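Local structure of FAA hydrolase family protein (6J5Y) at residues A[5-13]-A[55-63]; A[101-109]-A[144-155]. The protein probably hydrolyses fumarylpyruvate and related beta-keto acids as a metal-dependent member of the fumarylacetoacetate hydrolase superfamily, with manganese and pyruvate bound in the active site. All coordinates share one frame; numbering follows the deposited sequence.

Overall arrangement
From the N terminus the chain runs in as an extended arm whose end, strand 11-13, pairs with 20-22. Contact 1 lays this arm against 55-63, closing a loop that holds strands 20-22, 26-30 and 50-54 and helix 34-39. Only after that loop is shut does contact 2 open: the start of strand 105-116 meets the end of strand 140-147 and the short helix behind it, closing a second loop that contains helices 117-126 and 131-134. The two contacts thus follow in series, their centres about 20 Å apart. They meet where Leu12 and Thr13 touch Pro144 and Leu145, and strands 59-61 and 140-147 are neighbours in one large mixed sheet.

Contact 1 of 2, residues A[5-13]-A[55-63]; sequences APEAPVSLT and PADAVVPVA
Val10 sits over the turn and strand of 55-63 with its two methyls doing different jobs. Val10 CG1, set anti to the backbone N (chi1 174°), lies 3.4 Å from Val59 O and also meets Pro61 CD and Val59 CG1. Val10 CG2 instead reaches back to the 3-10 turn at 56-58, resting 3.5 Å from Ala56 O, the same carbonyl that accepts the backbone N-H of Val59, and against Asp57 CA. Further along, Leu12 crosses Val59 at about a right angle. Its CG lies anti to the carbonyl carbon, which brings Leu12 CD2 to 3.9 Å from Val59 CG1. The Pro61 ring fills in beside them, Pro61 CG 3.6 Å from Ser11 O. At the exposed end, the extended Glu7 side chain meets Asp57 across its path: Glu7 OE1 is 2.6 Å from Asp57 OD2, with the carboxylate planes turned 76° apart. Outside the pair, Ile142 touches both Leu12 and Val59, extending this apolar patch onto strand 140-147. Strand 11-13, hairpin partner of 20-22, is thus packed by side chains alongside strand 59-61 of the large mixed sheet of this FAH-family fold, the axes 32° apart and 7.1 Å at their closest, with no clear backbone bond between them.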
# COMPACT_ATOMS: atom_id res chain seq x y z
N ALA A 5 9.38 -11.66 -25.06
CA ALA A 5 9.94 -11.50 -23.71
C ALA A 5 8.84 -10.99 -22.80
O ALA A 5 8.27 -9.95 -23.08
CB ALA A 5 11.10 -10.53 -23.72
N PRO A 6 8.52 -11.70 -21.69
CA PRO A 6 7.59 -11.17 -20.71
C PRO A 6 8.17 -9.90 -20.10
O PRO A 6 9.39 -9.68 -20.08
CB PRO A 6 7.42 -12.24 -19.64
CG PRO A 6 8.27 -13.41 -20.07
CD PRO A 6 9.05 -13.01 -21.31
N GLU A 7 7.27 -9.07 -19.60
CA GLU A 7 7.59 -8.02 -18.62
C GLU A 7 8.42 -8.63 -17.49
O GLU A 7 8.02 -9.65 -16.99
CB GLU A 7 6.26 -7.49 -18.10
CG GLU A 7 6.37 -6.24 -17.29
CD GLU A 7 4.97 -5.75 -17.01
OE1 GLU A 7 4.29 -6.37 -16.17
OE2 GLU A 7 4.55 -4.85 -17.71
N ALA A 8 9.57 -8.06 -17.13
CA ALA A 8 10.34 -8.54 -15.97
C ALA A 8 9.49 -8.29 -14.73
O ALA A 8 8.69 -7.36 -14.69
CB ALA A 8 11.70 -7.88 -15.87
N PRO A 9 9.60 -9.14 -13.69
CA PRO A 9 8.84 -8.93 -12.46
C PRO A 9 9.28 -7.62 -11.81
O PRO A 9 10.45 -7.34 -11.83
CB PRO A 9 9.16 -10.14 -11.56
CG PRO A 9 10.29 -10.90 -12.26
CD PRO A 9 10.45 -10.33 -13.66
N VAL A 10 8.34 -6.83 -11.30
CA VAL A 10 8.65 -5.65 -10.45
C VAL A 10 9.39 -6.16 -9.23
O VAL A 10 8.91 -7.12 -8.59
CB VAL A 10 7.41 -4.84 -10.06
CG1 VAL A 10 7.77 -3.73 -9.07
CG2 VAL A 10 6.71 -4.29 -11.29
N SER A 11 10.54 -5.58 -8.93
CA SER A 11 11.36 -6.04 -7.79
C SER A 11 11.72 -4.85 -6.91
O SER A 11 12.23 -3.87 -7.41
CB SER A 11 12.54 -6.82 -8.24
OG SER A 11 13.07 -6.28 -9.43
N LEU A 12 11.40 -4.96 -5.63
CA LEU A 12 11.60 -3.88 -4.64
C LEU A 12 13.09 -3.82 -4.36
O LEU A 12 13.67 -4.91 -4.26
CB LEU A 12 10.85 -4.23 -3.37
CG LEU A 12 9.36 -4.46 -3.55
CD1 LEU A 12 8.67 -4.60 -2.19
CD2 LEU A 12 8.75 -3.32 -4.35
N THR A 13 13.64 -2.62 -4.15
CA THR A 13 15.00 -2.47 -3.57
C THR A 13 14.88 -2.87 -2.10
O THR A 13 13.76 -2.71 -1.51
CB THR A 13 15.62 -1.09 -3.82
OG1 THR A 13 14.93 -0.12 -3.03
CG2 THR A 13 15.63 -0.69 -5.27
N PRO A 55 -2.39 -4.93 -9.78
CA PRO A 55 -1.36 -5.73 -10.45
C PRO A 55 0.04 -5.39 -9.90
O PRO A 55 0.31 -4.23 -9.53
CB PRO A 55 -1.55 -5.38 -11.93
CG PRO A 55 -2.19 -4.01 -11.92
CD PRO A 55 -3.06 -3.98 -10.68
N ALA A 56 0.91 -6.40 -9.83
CA ALA A 56 2.33 -6.26 -9.48
C ALA A 56 2.89 -5.05 -10.23
O ALA A 56 3.69 -4.33 -9.62
CB ALA A 56 3.12 -7.50 -9.87
N ASP A 57 2.54 -4.88 -11.51
CA ASP A 57 3.20 -3.87 -12.38
C ASP A 57 2.61 -2.47 -12.18
O ASP A 57 3.09 -1.55 -12.85
CB ASP A 57 3.27 -4.28 -13.85
CG ASP A 57 1.98 -4.55 -14.60
OD1 ASP A 57 0.91 -4.09 -14.17
OD2 ASP A 57 2.09 -5.18 -15.65
N ALA A 58 1.66 -2.30 -11.27
CA ALA A 58 1.24 -0.99 -10.72
C ALA A 58 2.23 -0.55 -9.64
O ALA A 58 2.26 0.66 -9.31
CB ALA A 58 -0.16 -1.10 -10.19
N VAL A 59 3.06 -1.48 -9.11
CA VAL A 59 4.05 -1.16 -8.03
C VAL A 59 5.26 -0.44 -8.66
O VAL A 59 5.84 -0.98 -9.66
CB VAL A 59 4.47 -2.42 -7.25
CG1 VAL A 59 5.57 -2.13 -6.24
CG2 VAL A 59 3.27 -3.03 -6.54
N VAL A 60 5.61 0.73 -8.14
CA VAL A 60 6.78 1.49 -8.67
C VAL A 60 7.75 1.80 -7.53
O VAL A 60 7.54 2.69 -6.71
CB VAL A 60 6.39 2.67 -9.58
CG1 VAL A 60 5.09 3.34 -9.18
CG2 VAL A 60 7.51 3.67 -9.79
N PRO A 61 8.85 1.02 -7.46
CA PRO A 61 9.91 1.20 -6.47
C PRO A 61 10.52 2.60 -6.56
O PRO A 61 10.79 3.06 -7.65
CB PRO A 61 10.98 0.17 -6.88
CG PRO A 61 10.19 -0.90 -7.60
CD PRO A 61 9.12 -0.13 -8.35
N VAL A 62 10.68 3.27 -5.41
CA VAL A 62 11.29 4.62 -5.32
C VAL A 62 12.51 4.49 -4.40
O VAL A 62 12.32 4.08 -3.24
CB VAL A 62 10.28 5.65 -4.77
CG1 VAL A 62 10.88 7.04 -4.77
CG2 VAL A 62 8.95 5.62 -5.53
N ALA A 63 13.72 4.76 -4.90
CA ALA A 63 14.96 4.65 -4.10
C ALA A 63 14.92 5.72 -3.00
O ALA A 63 14.33 6.79 -3.24
CB ALA A 63 16.18 4.81 -4.99

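Contact 2 of 2, residues A[101-109]-A[144-155]; sequences AEEHVWGYA and PLYPASQVGHPR
Strand 105-109 pairs antiparallel with 146-147, Tyr108 and Tyr146 exchanging two backbone bonds (Tyr108 N to Tyr146 O 2.9 Å, Tyr146 N to Tyr108 O 2.6 Å), and Ala148 N at the start of helix 148-151 adds a bond to Trp106 O. Gly107 faces Pro147 as a non-hydrogen-bonded pair, Gly107 CA 4.1 Å from Pro147 CA and close to Tyr146 O. With CG anti to the carbonyl carbon (chi1 -59°), the Tyr108 ring passes beneath helix 148-151, touching Ala148 CB and Val151 CG2. Pro154 CD packs over one face, 4.1 Å from the Tyr108 ring centroid, while Val105 CG1 lies over the opposite face. At the ring's end Tyr108 OH hydrogen-bonds His153 ND1 at 2.8 Å in the imidazole plane. Trp106 and Gly107 together face Ala88, a classic beta bulge where strand 105-116 joins strand 79-89 in the main sheet. The Trp106 side chain lies alongside Pro147, whose CB makes a CH-pi contact over the six-membered ring of Trp106, 4.3 Å from that ring's centroid; Leu145 CD2 adds an oblique apolar touch. At the far end Glu102 CB sits over the His153 ring, and the Glu102 carboxylate lies near Arg155 as a salt bridge, though its exact placing is doubtful.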
# COMPACT_ATOMS: atom_id res chain seq x y z
N ALA A 101 1.55 -15.63 12.23
CA ALA A 101 1.21 -14.87 10.99
C ALA A 101 2.34 -13.91 10.62
O ALA A 101 2.77 -13.89 9.47
CB ALA A 101 -0.09 -14.14 11.20
N GLU A 102 2.82 -13.12 11.57
CA GLU A 102 3.91 -12.13 11.33
C GLU A 102 5.20 -12.84 10.93
O GLU A 102 6.01 -12.20 10.26
CB GLU A 102 4.18 -11.30 12.57
CG GLU A 102 3.27 -10.10 12.65
CD GLU A 102 3.22 -9.51 14.03
OE1 GLU A 102 3.25 -8.29 14.14
OE2 GLU A 102 3.14 -10.30 15.01
N GLU A 103 5.36 -14.11 11.29
CA GLU A 103 6.55 -14.90 10.90
C GLU A 103 6.56 -15.07 9.37
O GLU A 103 7.66 -15.33 8.81
CB GLU A 103 6.58 -16.26 11.59
CG GLU A 103 7.91 -16.98 11.42
CD GLU A 103 7.87 -18.22 10.55
OE1 GLU A 103 7.31 -19.24 11.01
OE2 GLU A 103 8.43 -18.18 9.43
N HIS A 104 5.42 -14.90 8.69
CA HIS A 104 5.34 -15.02 7.21
C HIS A 104 5.80 -13.72 6.53
O HIS A 104 5.98 -13.73 5.30
CB HIS A 104 3.92 -15.44 6.77
CG HIS A 104 3.64 -16.84 7.19
ND1 HIS A 104 3.51 -17.88 6.28
CD2 HIS A 104 3.56 -17.39 8.43
CE1 HIS A 104 3.31 -19.01 6.95
NE2 HIS A 104 3.35 -18.73 8.27
N VAL A 105 5.97 -12.65 7.30
CA VAL A 105 6.31 -11.31 6.75
C VAL A 105 7.83 -11.18 6.75
O VAL A 105 8.41 -11.05 7.83
CB VAL A 105 5.64 -10.18 7.53
CG1 VAL A 105 6.05 -8.81 7.01
CG2 VAL A 105 4.12 -10.32 7.50
N TRP A 106 8.42 -11.17 5.55
CA TRP A 106 9.88 -11.02 5.34
C TRP A 106 10.34 -9.59 5.63
O TRP A 106 11.55 -9.41 5.93
CB TRP A 106 10.24 -11.39 3.90
CG TRP A 106 11.71 -11.58 3.76
CD1 TRP A 106 12.41 -12.71 4.03
CD2 TRP A 106 12.67 -10.59 3.35
NE1 TRP A 106 13.75 -12.50 3.81
CE2 TRP A 106 13.94 -11.21 3.41
CE3 TRP A 106 12.59 -9.26 2.96
CZ2 TRP A 106 15.11 -10.54 3.06
CZ3 TRP A 106 13.75 -8.59 2.62
CH2 TRP A 106 14.99 -9.23 2.66
N GLY A 107 9.48 -8.59 5.45
CA GLY A 107 9.91 -7.18 5.52
C GLY A 107 8.77 -6.20 5.37
O GLY A 107 7.61 -6.65 5.19
N TYR A 108 9.09 -4.90 5.47
CA TYR A 108 8.13 -3.77 5.54
C TYR A 108 8.66 -2.61 4.68
O TYR A 108 9.89 -2.51 4.47
CB TYR A 108 7.88 -3.35 6.99
CG TYR A 108 7.33 -4.42 7.89
CD1 TYR A 108 8.18 -5.33 8.51
CD2 TYR A 108 5.97 -4.52 8.18
CE1 TYR A 108 7.70 -6.32 9.35
CE2 TYR A 108 5.48 -5.51 9.01
CZ TYR A 108 6.35 -6.41 9.61
OH TYR A 108 5.89 -7.43 10.42
N ALA A 109 7.76 -1.82 4.10
CA ALA A 109 8.12 -0.62 3.31
C ALA A 109 7.01 0.43 3.44
O ALA A 109 5.91 0.09 3.90
CB ALA A 109 8.37 -1.03 1.88
N PRO A 144 12.12 1.46 -0.48
CA PRO A 144 12.91 0.27 -0.19
C PRO A 144 12.28 -0.65 0.86
O PRO A 144 11.57 -0.21 1.75
CB PRO A 144 14.27 0.80 0.28
CG PRO A 144 14.08 2.28 0.49
CD PRO A 144 12.91 2.69 -0.37
N LEU A 145 12.53 -1.95 0.71
CA LEU A 145 11.98 -2.98 1.61
C LEU A 145 12.93 -3.16 2.79
O LEU A 145 14.10 -3.48 2.56
CB LEU A 145 11.79 -4.27 0.82
CG LEU A 145 11.02 -5.37 1.56
CD1 LEU A 145 9.66 -4.88 2.03
CD2 LEU A 145 10.87 -6.58 0.66
N TYR A 146 12.45 -2.98 4.02
CA TYR A 146 13.28 -3.19 5.24
C TYR A 146 13.05 -4.61 5.77
O TYR A 146 11.93 -4.94 6.17
CB TYR A 146 12.96 -2.15 6.31
CG TYR A 146 13.53 -0.78 6.00
CD1 TYR A 146 13.01 -0.01 4.97
CD2 TYR A 146 14.57 -0.25 6.74
CE1 TYR A 146 13.52 1.24 4.68
CE2 TYR A 146 15.09 1.01 6.48
CZ TYR A 146 14.57 1.74 5.43
OH TYR A 146 15.09 2.97 5.15
N PRO A 147 14.08 -5.48 5.81
CA PRO A 147 13.91 -6.82 6.38
C PRO A 147 13.52 -6.81 7.87
O PRO A 147 14.11 -6.02 8.64
CB PRO A 147 15.28 -7.49 6.24
CG PRO A 147 16.02 -6.66 5.21
CD PRO A 147 15.43 -5.27 5.26
N ALA A 148 12.60 -7.70 8.26
CA ALA A 148 12.25 -7.94 9.68
C ALA A 148 13.49 -8.48 10.42
O ALA A 148 13.56 -8.33 11.65
CB ALA A 148 11.05 -8.86 9.76
N SER A 149 14.48 -9.02 9.70
CA SER A 149 15.80 -9.37 10.29
C SER A 149 16.46 -8.10 10.82
O SER A 149 17.15 -8.19 11.85
CB SER A 149 16.68 -10.11 9.32
OG SER A 149 17.24 -9.22 8.36
N GLN A 150 16.25 -6.94 10.18
CA GLN A 150 16.73 -5.62 10.67
C GLN A 150 15.71 -5.04 11.66
O GLN A 150 16.11 -4.81 12.82
CB GLN A 150 16.98 -4.62 9.54
CG GLN A 150 18.20 -4.94 8.67
CD GLN A 150 18.27 -4.09 7.42
OE1 GLN A 150 18.82 -4.50 6.39
NE2 GLN A 150 17.69 -2.90 7.47
N VAL A 151 14.45 -4.85 11.26
CA VAL A 151 13.48 -3.93 11.92
C VAL A 151 12.46 -4.71 12.77
O VAL A 151 11.58 -4.04 13.39
CB VAL A 151 12.75 -3.05 10.89
CG1 VAL A 151 13.72 -2.18 10.09
CG2 VAL A 151 11.89 -3.89 9.95
N GLY A 152 12.56 -6.04 12.82
CA GLY A 152 11.61 -6.92 13.53
C GLY A 152 10.21 -6.83 12.95
O GLY A 152 10.07 -6.63 11.73
N HIS A 153 9.19 -6.98 13.79
CA HIS A 153 7.76 -6.86 13.39
C HIS A 153 7.15 -5.77 14.24
O HIS A 153 6.58 -6.05 15.29
CB HIS A 153 7.04 -8.20 13.48
CG HIS A 153 7.72 -9.30 12.72
ND1 HIS A 153 7.60 -9.43 11.34
CD2 HIS A 153 8.54 -10.30 13.13
CE1 HIS A 153 8.31 -10.47 10.94
NE2 HIS A 153 8.87 -11.03 12.02
N PRO A 154 7.23 -4.50 13.81
CA PRO A 154 6.78 -3.38 14.63
C PRO A 154 5.25 -3.39 14.75
O PRO A 154 4.58 -3.64 13.76
CB PRO A 154 7.28 -2.15 13.86
CG PRO A 154 7.31 -2.62 12.43
CD PRO A 154 7.71 -4.08 12.49
N ARG A 155 4.76 -3.16 15.96
CA ARG A 155 3.32 -3.04 16.29
C ARG A 155 2.97 -1.58 16.57
O ARG A 155 1.77 -1.26 16.58
CB ARG A 155 2.98 -3.90 17.51
CG ARG A 155 2.25 -5.19 17.15
CD ARG A 155 3.18 -6.23 16.59
NE ARG A 155 2.80 -7.54 17.11
CZ ARG A 155 3.59 -8.60 17.18
NH1 ARG A 155 3.11 -9.73 17.68
NH2 ARG A 155 4.84 -8.54 16.73
O HOH W 1 13.83 -10.53 7.18